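Local coordinates for cupin 2 conserved barrel domain protein (Leptotrichia buccalis, PDB 3RNS) that is of unknown function but belongs to the cupin superfamily, its single chain carrying two small antiparallel beta-barrels, at residues Ile19-Ala24 with Ser43-Glu48; Cys63-Gly68 with Arg98-Leu103; Gly82-Ile87 with Ser127-Ala132. All blocks are in the same frame, centred on the assembly; numbering follows the deposited sequence.

Contact 1. Residues Ile19-Ala24 with Ser43-Glu48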
loop_
_atom_site.group_PDB
_atom_site.type_symbol
_atom_site.label_atom_id
_atom_site.label_comp_id
_atom_site.label_asym_id
_atom_site.label_seq_id
_atom_site.Cartn_x
_atom_site.Cartn_y
_atom_site.Cartn_z
ATOM N N ILE A 19 -8.735 0.004 -10.708
ATOM C CA ILE A 19 -9.377 -1.297 -10.482
ATOM C C ILE A 19 -10.796 -1.085 -9.967
ATOM O O ILE A 19 -11.044 -0.361 -8.996
ATOM C CB ILE A 19 -8.543 -2.248 -9.533
ATOM C CG1 ILE A 19 -9.089 -3.682 -9.562
ATOM C CG2 ILE A 19 -8.470 -1.708 -8.034
ATOM C CD1 ILE A 19 -8.067 -4.791 -9.190
ATOM N N THR A 20 -11.725 -1.728 -10.640
ATOM C CA THR A 20 -13.121 -1.574 -10.369
ATOM C C THR A 20 -13.783 -2.973 -10.567
ATOM O O THR A 20 -13.209 -3.844 -11.231
ATOM C CB THR A 20 -13.756 -0.480 -11.358
ATOM O OG1 THR A 20 -13.791 -1.011 -12.674
ATOM C CG2 THR A 20 -12.983 0.871 -11.403
ATOM N N SER A 21 -14.932 -3.200 -9.938
ATOM C CA SER A 21 -15.719 -4.425 -10.146
ATOM C C SER A 21 -17.200 -4.076 -10.408
ATOM O O SER A 21 -17.710 -3.101 -9.896
ATOM C CB SER A 21 -15.572 -5.385 -8.950
ATOM O OG SER A 21 -15.591 -4.728 -7.694
ATOM N N LYS A 22 -17.858 -4.833 -11.252
ATOM C CA LYS A 22 -19.321 -4.731 -11.396
ATOM C C LYS A 22 -19.981 -5.692 -10.423
ATOM O O LYS A 22 -19.287 -6.427 -9.713
ATOM C CB LYS A 22 -19.724 -5.063 -12.824
ATOM C CG LYS A 22 -19.256 -3.999 -13.821
ATOM C CD LYS A 22 -19.299 -4.521 -15.273
ATOM C CE LYS A 22 -18.275 -5.628 -15.521
ATOM N NZ LYS A 22 -17.550 -5.521 -16.821
ATOM N N GLU A 23 -21.317 -5.715 -10.398
ATOM C CA GLU A 23 -22.065 -6.571 -9.445
ATOM C C GLU A 23 -21.571 -7.995 -9.504
ATOM O O GLU A 23 -21.372 -8.532 -10.569
ATOM C CB GLU A 23 -23.604 -6.608 -9.697
ATOM C CG GLU A 23 -24.379 -7.350 -8.543
ATOM C CD GLU A 23 -25.863 -7.672 -8.814
ATOM O OE1 GLU A 23 -26.333 -7.626 -9.972
ATOM O OE2 GLU A 23 -26.558 -8.003 -7.834
ATOM N N ALA A 24 -21.398 -8.606 -8.338
ATOM C CA ALA A 24 -21.045 -10.025 -8.209
ATOM C C ALA A 24 -19.649 -10.450 -8.761
ATOM O O ALA A 24 -19.360 -11.637 -8.870
ATOM C CB ALA A 24 -22.170 -10.892 -8.784
ATOM N N SER A 43 -10.564 -5.687 -6.087
ATOM C CA SER A 43 -11.850 -4.994 -5.919
ATOM C C SER A 43 -12.941 -6.030 -5.818
ATOM O O SER A 43 -13.087 -6.869 -6.716
ATOM C CB SER A 43 -12.111 -4.053 -7.097
ATOM O OG SER A 43 -13.367 -3.417 -7.003
ATOM N N LEU A 44 -13.663 -6.028 -4.698
ATOM C CA LEU A 44 -14.730 -6.971 -4.438
ATOM C C LEU A 44 -16.067 -6.258 -4.475
ATOM O O LEU A 44 -16.248 -5.264 -3.791
ATOM C CB LEU A 44 -14.589 -7.573 -3.039
ATOM C CG LEU A 44 -13.519 -8.591 -2.737
ATOM C CD1 LEU A 44 -12.147 -7.930 -2.823
ATOM C CD2 LEU A 44 -13.775 -9.185 -1.325
ATOM N N ALA A 45 -17.004 -6.762 -5.250
ATOM C CA ALA A 45 -18.347 -6.182 -5.317
ATOM C C ALA A 45 -19.025 -6.537 -4.020
ATOM O O ALA A 45 -18.641 -7.503 -3.344
ATOM C CB ALA A 45 -19.178 -6.752 -6.507
ATOM N N LYS A 46 -20.031 -5.752 -3.678
ATOM C CA LYS A 46 -20.818 -5.988 -2.476
ATOM C C LYS A 46 -21.211 -7.413 -2.337
ATOM O O LYS A 46 -21.676 -8.022 -3.275
ATOM C CB LYS A 46 -22.077 -5.141 -2.502
ATOM C CG LYS A 46 -22.944 -5.329 -1.277
ATOM C CD LYS A 46 -24.230 -4.487 -1.382
ATOM C CE LYS A 46 -25.088 -4.633 -0.142
ATOM N NZ LYS A 46 -25.756 -3.325 0.201
ATOM N N ASP A 47 -21.008 -7.930 -1.148
ATOM C CA ASP A 47 -21.377 -9.279 -0.758
ATOM C C ASP A 47 -20.520 -10.372 -1.350
ATOM O O ASP A 47 -20.754 -11.524 -1.059
ATOM C CB ASP A 47 -22.897 -9.571 -0.926
ATOM C CG ASP A 47 -23.770 -8.806 0.124
ATOM O OD1 ASP A 47 -23.284 -8.461 1.240
ATOM O OD2 ASP A 47 -24.935 -8.519 -0.176
ATOM N N GLU A 48 -19.499 -10.055 -2.143
ATOM C CA GLU A 48 -18.581 -11.102 -2.605
ATOM C C GLU A 48 -17.550 -11.377 -1.540
ATOM O O GLU A 48 -17.383 -10.604 -0.598
ATOM C CB GLU A 48 -17.893 -10.676 -3.913
ATOM C CG GLU A 48 -18.915 -10.524 -5.075
ATOM C CD GLU A 48 -19.615 -11.853 -5.403
ATOM O OE1 GLU A 48 -18.910 -12.826 -5.741
ATOM O OE2 GLU A 48 -20.854 -11.949 -5.316
HETATM O O HOH W 1 -22.388 -7.363 -6.079
#
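S21 and S43 meet hydroxyl to hydroxyl, with S21 OG and S43 OG 2.7 Å apart in a hydrogen bond. The two groups reach this point by different rotations: S43 OG is anti to its own backbone N (chi1 177°), whereas S21 OG sits between the backbone N and the carbonyl carbon (chi1 41°). S43 OG is also hydrogen-bonded to N100 ND2, a second bond that would probably restrict the rotation of the hydroxyl. Beside this polar pair, I19 CG1 touches S43 CB at 3.9 Å, so the serine is met by an apolar branch as well as a hydroxyl.

Further along, A45 turns its methyl toward the bend at K22-A24. A45 CB lies 3.2 Å from K22 O, and the methyl also sits close against A24 N. A24 N itself is satisfied by a water at 2.8 Å. That water donates in turn to K46 O, bridging the loop to the type II beta turn that runs from A45 to E48. E48 folds back from this turn because its chain is bent at chi2 (-62°), which carries CD toward A24. Its carboxylate then lies against the A24 backbone, E48 OE2 coming within 3.5 Å of A24 CA. E48 OE1 and A24 O are both acceptors, so this approach is packing without a hydrogen bond.

The contact brings the loop that follows helix 15-18 against the end of strand 37-44. I19 and S21 also touch V27 of strand 26-33, while S43 packs on K102 of strand 101-108, and a salt bridge from D47 to R98 joins the turn to the segment just before that strand.

Contact 2. Residues Cys63-Gly68 with Arg98-Leu103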
loop_
_atom_site.group_PDB
_atom_site.type_symbol
_atom_site.label_atom_id
_atom_site.label_comp_id
_atom_site.label_asym_id
_atom_site.label_seq_id
_atom_site.Cartn_x
_atom_site.Cartn_y
_atom_site.Cartn_z
ATOM N N CYS A 63 -6.715 -1.013 2.933
ATOM C CA CYS A 63 -8.021 -0.783 2.314
ATOM C C CYS A 63 -8.106 0.648 1.810
ATOM O O CYS A 63 -7.923 1.617 2.587
ATOM C CB CYS A 63 -9.134 -1.068 3.325
ATOM S SG CYS A 63 -10.745 -0.681 2.743
ATOM N N PHE A 64 -8.365 0.799 0.518
ATOM C CA PHE A 64 -8.501 2.106 -0.080
ATOM C C PHE A 64 -9.912 2.429 -0.606
ATOM O O PHE A 64 -10.104 3.436 -1.285
ATOM C CB PHE A 64 -7.376 2.309 -1.139
ATOM C CG PHE A 64 -7.424 1.384 -2.343
ATOM C CD1 PHE A 64 -6.750 0.144 -2.348
ATOM C CD2 PHE A 64 -8.052 1.803 -3.520
ATOM C CE1 PHE A 64 -6.782 -0.635 -3.443
ATOM C CE2 PHE A 64 -8.046 1.016 -4.639
ATOM C CZ PHE A 64 -7.434 -0.209 -4.606
ATOM N N ASN A 65 -10.899 1.611 -0.264
ATOM C CA ASN A 65 -12.297 1.897 -0.617
ATOM C C ASN A 65 -13.172 0.926 0.105
ATOM O O ASN A 65 -12.895 -0.297 0.139
ATOM C CB ASN A 65 -12.607 1.728 -2.129
ATOM C CG ASN A 65 -13.863 2.522 -2.577
ATOM O OD1 ASN A 65 -13.826 3.738 -2.685
ATOM N ND2 ASN A 65 -14.948 1.814 -2.892
ATOM N N GLY A 66 -14.275 1.464 0.609
ATOM C CA GLY A 66 -15.349 0.643 1.110
ATOM C C GLY A 66 -15.133 0.078 2.483
ATOM O O GLY A 66 -14.320 0.575 3.272
ATOM N N ASN A 67 -15.886 -0.983 2.758
ATOM C CA ASN A 67 -15.994 -1.573 4.079
ATOM C C ASN A 67 -16.105 -3.041 3.922
ATOM O O ASN A 67 -16.815 -3.459 3.052
ATOM C CB ASN A 67 -17.321 -1.141 4.755
ATOM C CG ASN A 67 -17.319 0.298 5.143
ATOM O OD1 ASN A 67 -16.689 0.683 6.134
ATOM N ND2 ASN A 67 -17.997 1.119 4.351
ATOM N N GLY A 68 -15.510 -3.804 4.822
ATOM C CA GLY A 68 -15.731 -5.228 4.859
ATOM C C GLY A 68 -15.429 -5.882 6.181
ATOM O O GLY A 68 -15.192 -5.204 7.174
ATOM N N ARG A 98 -18.823 -5.617 2.330
ATOM C CA ARG A 98 -20.135 -5.090 2.728
ATOM C C ARG A 98 -20.651 -4.073 1.724
ATOM O O ARG A 98 -21.824 -3.816 1.652
ATOM C CB ARG A 98 -20.047 -4.432 4.111
ATOM C CG ARG A 98 -19.738 -5.441 5.193
ATOM C CD ARG A 98 -20.965 -6.306 5.528
ATOM N NE ARG A 98 -20.605 -7.725 5.518
ATOM C CZ ARG A 98 -20.896 -8.593 4.567
ATOM N NH1 ARG A 98 -21.616 -8.253 3.510
ATOM N NH2 ARG A 98 -20.470 -9.833 4.694
ATOM N N ASP A 99 -19.738 -3.495 0.964
ATOM C CA ASP A 99 -20.021 -2.612 -0.160
ATOM C C ASP A 99 -18.853 -2.864 -1.164
ATOM O O ASP A 99 -18.288 -3.973 -1.174
ATOM C CB ASP A 99 -20.061 -1.171 0.337
ATOM C CG ASP A 99 -18.811 -0.794 1.091
ATOM O OD1 ASP A 99 -17.738 -1.423 0.828
ATOM O OD2 ASP A 99 -18.898 0.123 1.948
ATOM N N ASN A 100 -18.467 -1.893 -1.989
ATOM C CA ASN A 100 -17.352 -2.144 -2.934
ATOM C C ASN A 100 -15.997 -1.984 -2.228
ATOM O O ASN A 100 -15.518 -0.889 -2.045
ATOM C CB ASN A 100 -17.461 -1.204 -4.115
ATOM C CG ASN A 100 -16.399 -1.484 -5.221
ATOM O OD1 ASN A 100 -16.227 -0.626 -6.078
ATOM N ND2 ASN A 100 -15.717 -2.666 -5.218
ATOM N N LEU A 101 -15.429 -3.104 -1.799
ATOM C CA LEU A 101 -14.226 -3.144 -0.994
ATOM C C LEU A 101 -13.022 -3.254 -1.901
ATOM O O LEU A 101 -12.979 -4.120 -2.766
ATOM C CB LEU A 101 -14.283 -4.340 -0.070
ATOM C CG LEU A 101 -13.082 -4.480 0.837
ATOM C CD1 LEU A 101 -12.959 -3.259 1.818
ATOM C CD2 LEU A 101 -13.188 -5.816 1.540
ATOM N N LYS A 102 -12.064 -2.349 -1.731
ATOM C CA LYS A 102 -10.856 -2.400 -2.528
ATOM C C LYS A 102 -9.657 -2.494 -1.607
ATOM O O LYS A 102 -9.572 -1.796 -0.577
ATOM C CB LYS A 102 -10.749 -1.187 -3.456
ATOM C CG LYS A 102 -11.916 -1.129 -4.482
ATOM C CD LYS A 102 -11.746 -0.009 -5.442
ATOM C CE LYS A 102 -12.949 0.104 -6.403
ATOM N NZ LYS A 102 -12.695 1.251 -7.328
ATOM N N LEU A 103 -8.704 -3.329 -1.981
ATOM C CA LEU A 103 -7.603 -3.675 -1.079
ATOM C C LEU A 103 -6.328 -3.732 -1.849
ATOM O O LEU A 103 -6.314 -4.234 -3.009
ATOM C CB LEU A 103 -7.860 -5.047 -0.487
ATOM C CG LEU A 103 -9.079 -5.306 0.403
ATOM C CD1 LEU A 103 -9.195 -6.771 0.679
ATOM C CD2 LEU A 103 -9.008 -4.486 1.706
#
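K102 packs against F64 and N65 where strands 59-65 and 101-108 pair antiparallel in a sheet of the cupin barrel. K102 CB lies over one face of the F64 ring in a CH-pi contact, 3.8 Å from the ring centroid and displaced toward the rim near CZ. K102 CG, anti to the carbonyl carbon (chi1 -62°), passes N65 CB at 3.8 Å. K102 CD touches that same N65 CB and also F64 CE2, and the chain, extended beyond CG, takes NZ to hydrogen bonds with I19 O and N16 OD1. The backbones are joined by F64 N donating to K102 O and K102 N to N65 O. The N65 side-chain amide adds a bond, N65 ND2 to N100 O at 2.9 Å. On the side of C63 and L103 the contact is apolar, C63 SG meeting L101 CD1 at 3.5 Å. G66 passes close to D99, where a CB would collide with D99 OD1 and N100 O. D99 then grips N67 twice: OD1 accepts from N67 N at 2.7 Å through its syn lone pair, and OD2 takes N67 ND2 at 2.8 Å, also on the syn side.

Contact 3. Residues Gly82-Ile87 with Ser127-Ala132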
loop_
_atom_site.group_PDB
_atom_site.type_symbol
_atom_site.label_atom_id
_atom_site.label_comp_id
_atom_site.label_asym_id
_atom_site.label_seq_id
_atom_site.Cartn_x
_atom_site.Cartn_y
_atom_site.Cartn_z
ATOM N N GLY A 82 -8.748 3.345 4.588
ATOM C CA GLY A 82 -7.659 3.846 5.428
ATOM C C GLY A 82 -7.026 2.849 6.386
ATOM O O GLY A 82 -6.006 3.142 7.041
ATOM N N ASP A 83 -7.618 1.675 6.504
ATOM C CA ASP A 83 -7.150 0.706 7.473
ATOM C C ASP A 83 -6.087 -0.223 6.903
ATOM O O ASP A 83 -6.135 -0.584 5.729
ATOM C CB ASP A 83 -8.266 -0.168 7.950
ATOM C CG ASP A 83 -9.206 0.531 8.919
ATOM O OD1 ASP A 83 -8.824 1.543 9.548
ATOM O OD2 ASP A 83 -10.330 0.008 9.068
ATOM N N PHE A 84 -5.206 -0.660 7.803
ATOM C CA PHE A 84 -4.185 -1.644 7.564
ATOM C C PHE A 84 -4.414 -2.837 8.479
ATOM O O PHE A 84 -4.799 -2.653 9.651
ATOM C CB PHE A 84 -2.860 -1.000 7.888
ATOM C CG PHE A 84 -1.685 -1.841 7.556
ATOM C CD1 PHE A 84 -1.070 -2.613 8.524
ATOM C CD2 PHE A 84 -1.201 -1.864 6.273
ATOM C CE1 PHE A 84 0.069 -3.378 8.191
ATOM C CE2 PHE A 84 -0.091 -2.641 5.934
ATOM C CZ PHE A 84 0.544 -3.379 6.894
ATOM N N LEU A 85 -4.186 -4.039 7.947
ATOM C CA LEU A 85 -4.304 -5.266 8.690
ATOM C C LEU A 85 -3.225 -6.276 8.279
ATOM O O LEU A 85 -2.981 -6.466 7.085
ATOM C CB LEU A 85 -5.680 -5.896 8.414
ATOM C CG LEU A 85 -6.042 -7.248 9.074
ATOM C CD1 LEU A 85 -6.121 -7.126 10.583
ATOM C CD2 LEU A 85 -7.352 -7.697 8.533
ATOM N N GLU A 86 -2.611 -6.920 9.271
ATOM C CA GLU A 86 -1.686 -8.021 9.070
ATOM C C GLU A 86 -2.376 -9.327 9.420
ATOM O O GLU A 86 -3.067 -9.419 10.432
ATOM C CB GLU A 86 -0.449 -7.920 9.966
ATOM C CG GLU A 86 0.322 -9.258 10.024
ATOM C CD GLU A 86 1.647 -9.255 10.821
ATOM O OE1 GLU A 86 2.136 -8.196 11.245
ATOM O OE2 GLU A 86 2.216 -10.361 10.999
ATOM N N ILE A 87 -2.159 -10.335 8.576
ATOM C CA ILE A 87 -2.628 -11.708 8.807
ATOM C C ILE A 87 -1.401 -12.606 8.762
ATOM O O ILE A 87 -0.749 -12.745 7.729
ATOM C CB ILE A 87 -3.676 -12.127 7.742
ATOM C CG1 ILE A 87 -4.814 -11.090 7.715
ATOM C CG2 ILE A 87 -4.198 -13.517 8.021
ATOM C CD1 ILE A 87 -6.035 -11.463 6.968
ATOM N N SER A 127 -5.841 -7.004 14.844
ATOM C CA SER A 127 -6.773 -5.884 14.645
ATOM C C SER A 127 -6.397 -4.825 13.557
ATOM O O SER A 127 -5.260 -4.354 13.496
ATOM C CB SER A 127 -6.985 -5.175 15.969
ATOM O OG SER A 127 -8.025 -4.240 15.814
ATOM N N ALA A 128 -7.362 -4.456 12.706
ATOM C CA ALA A 128 -7.156 -3.423 11.677
ATOM C C ALA A 128 -7.073 -2.050 12.347
ATOM O O ALA A 128 -7.771 -1.791 13.318
ATOM C CB ALA A 128 -8.276 -3.433 10.678
ATOM N N PHE A 129 -6.216 -1.177 11.835
ATOM C CA PHE A 129 -6.091 0.169 12.357
ATOM C C PHE A 129 -5.888 1.203 11.242
ATOM O O PHE A 129 -5.349 0.878 10.172
ATOM C CB PHE A 129 -4.923 0.232 13.359
ATOM C CG PHE A 129 -3.627 -0.247 12.796
ATOM C CD1 PHE A 129 -3.316 -1.595 12.799
ATOM C CD2 PHE A 129 -2.731 0.640 12.251
ATOM C CE1 PHE A 129 -2.140 -2.056 12.245
ATOM C CE2 PHE A 129 -1.549 0.204 11.717
ATOM C CZ PHE A 129 -1.243 -1.154 11.722
ATOM N N ASN A 130 -6.274 2.449 11.512
ATOM C CA ASN A 130 -6.089 3.533 10.556
ATOM C C ASN A 130 -4.615 3.856 10.452
ATOM O O ASN A 130 -3.948 4.163 11.442
ATOM C CB ASN A 130 -6.935 4.768 10.935
ATOM C CG ASN A 130 -6.823 5.885 9.909
ATOM O OD1 ASN A 130 -5.859 6.664 9.910
ATOM N ND2 ASN A 130 -7.775 5.941 8.993
ATOM N N LEU A 131 -4.088 3.782 9.227
ATOM C CA LEU A 131 -2.670 3.913 9.004
ATOM C C LEU A 131 -2.180 5.359 9.161
ATOM O O LEU A 131 -1.169 5.587 9.810
ATOM C CB LEU A 131 -2.344 3.391 7.609
ATOM C CG LEU A 131 -0.948 2.962 7.309
ATOM C CD1 LEU A 131 -0.448 2.011 8.355
ATOM C CD2 LEU A 131 -0.957 2.333 5.933
ATOM N N ALA A 132 -2.903 6.324 8.583
ATOM C CA ALA A 132 -2.505 7.733 8.621
ATOM C C ALA A 132 -2.383 8.241 10.072
ATOM O O ALA A 132 -1.477 9.040 10.435
ATOM C CB ALA A 132 -3.517 8.615 7.788
HETATM O O HOH W 2 -4.971 5.667 6.482
HETATM O O HOH W 3 -9.685 3.748 8.749
HETATM O O HOH W 4 -3.398 -5.645 12.129
#
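F84 and F129 form the tightly packed heart of this contact, a hydrogen-bonded antiparallel pair whose side chains lie side by side and point the same way. F84 N donates to F129 O at 2.8 Å, and F129 N returns a bond to F84 O. The rings are oblique, their planes 58° apart, with F129 CZ 3.5 Å from F84 CD1. F129 CG is placed between the backbone N and the carbonyl carbon (chi1 55°), and one face of the ring comes over F84 O. L131 CD1 adds an apolar contact at F84 CB, 3.9 Å away, while L131 N makes a nearly straight 3.0 Å bond to G82 O. An alanine in place of F129 would probably leave F84 CD1 without the ring atom CZ beside it and uncover one side of F84 O. The periphery is looser and water-bridged. One water links S127 O with E86 N, another G82 O with A132 N; a third, bonded to N130 ND2, lies doubtfully close to D83 OD1. D83 OD2 bonds to S80 N, and N130 OD1 to E133 N. A short edge strand, 129-130, thus joins strand 83-87 antiparallel at the margin of a cupin barrel sheet.

In the fold
From the N terminus, contact 1 closes first, bringing the loop after helix 15-18 back onto the end of the hairpin formed by strands 26-33 and 37-44. Contacts 2 and 3 follow in series and cross: contact 2 closes residues 69-97, which include 82-87, and contact 3 closes 88-126, which include 98-103 and the unmodelled 111-126. One sheet runs through all three, in the order 37-44, 101-108, 59-65, 83-87, 129-130. Contact 1 joins contact 2 through L44 N to L101 O, a probable hydrogen bond, and contact 2 joins contact 3 where C63 makes probable backbone hydrogen bonds with G82 and D83. Contacts 1 and 3 do not touch, their nearest atoms being about 12 Å apart.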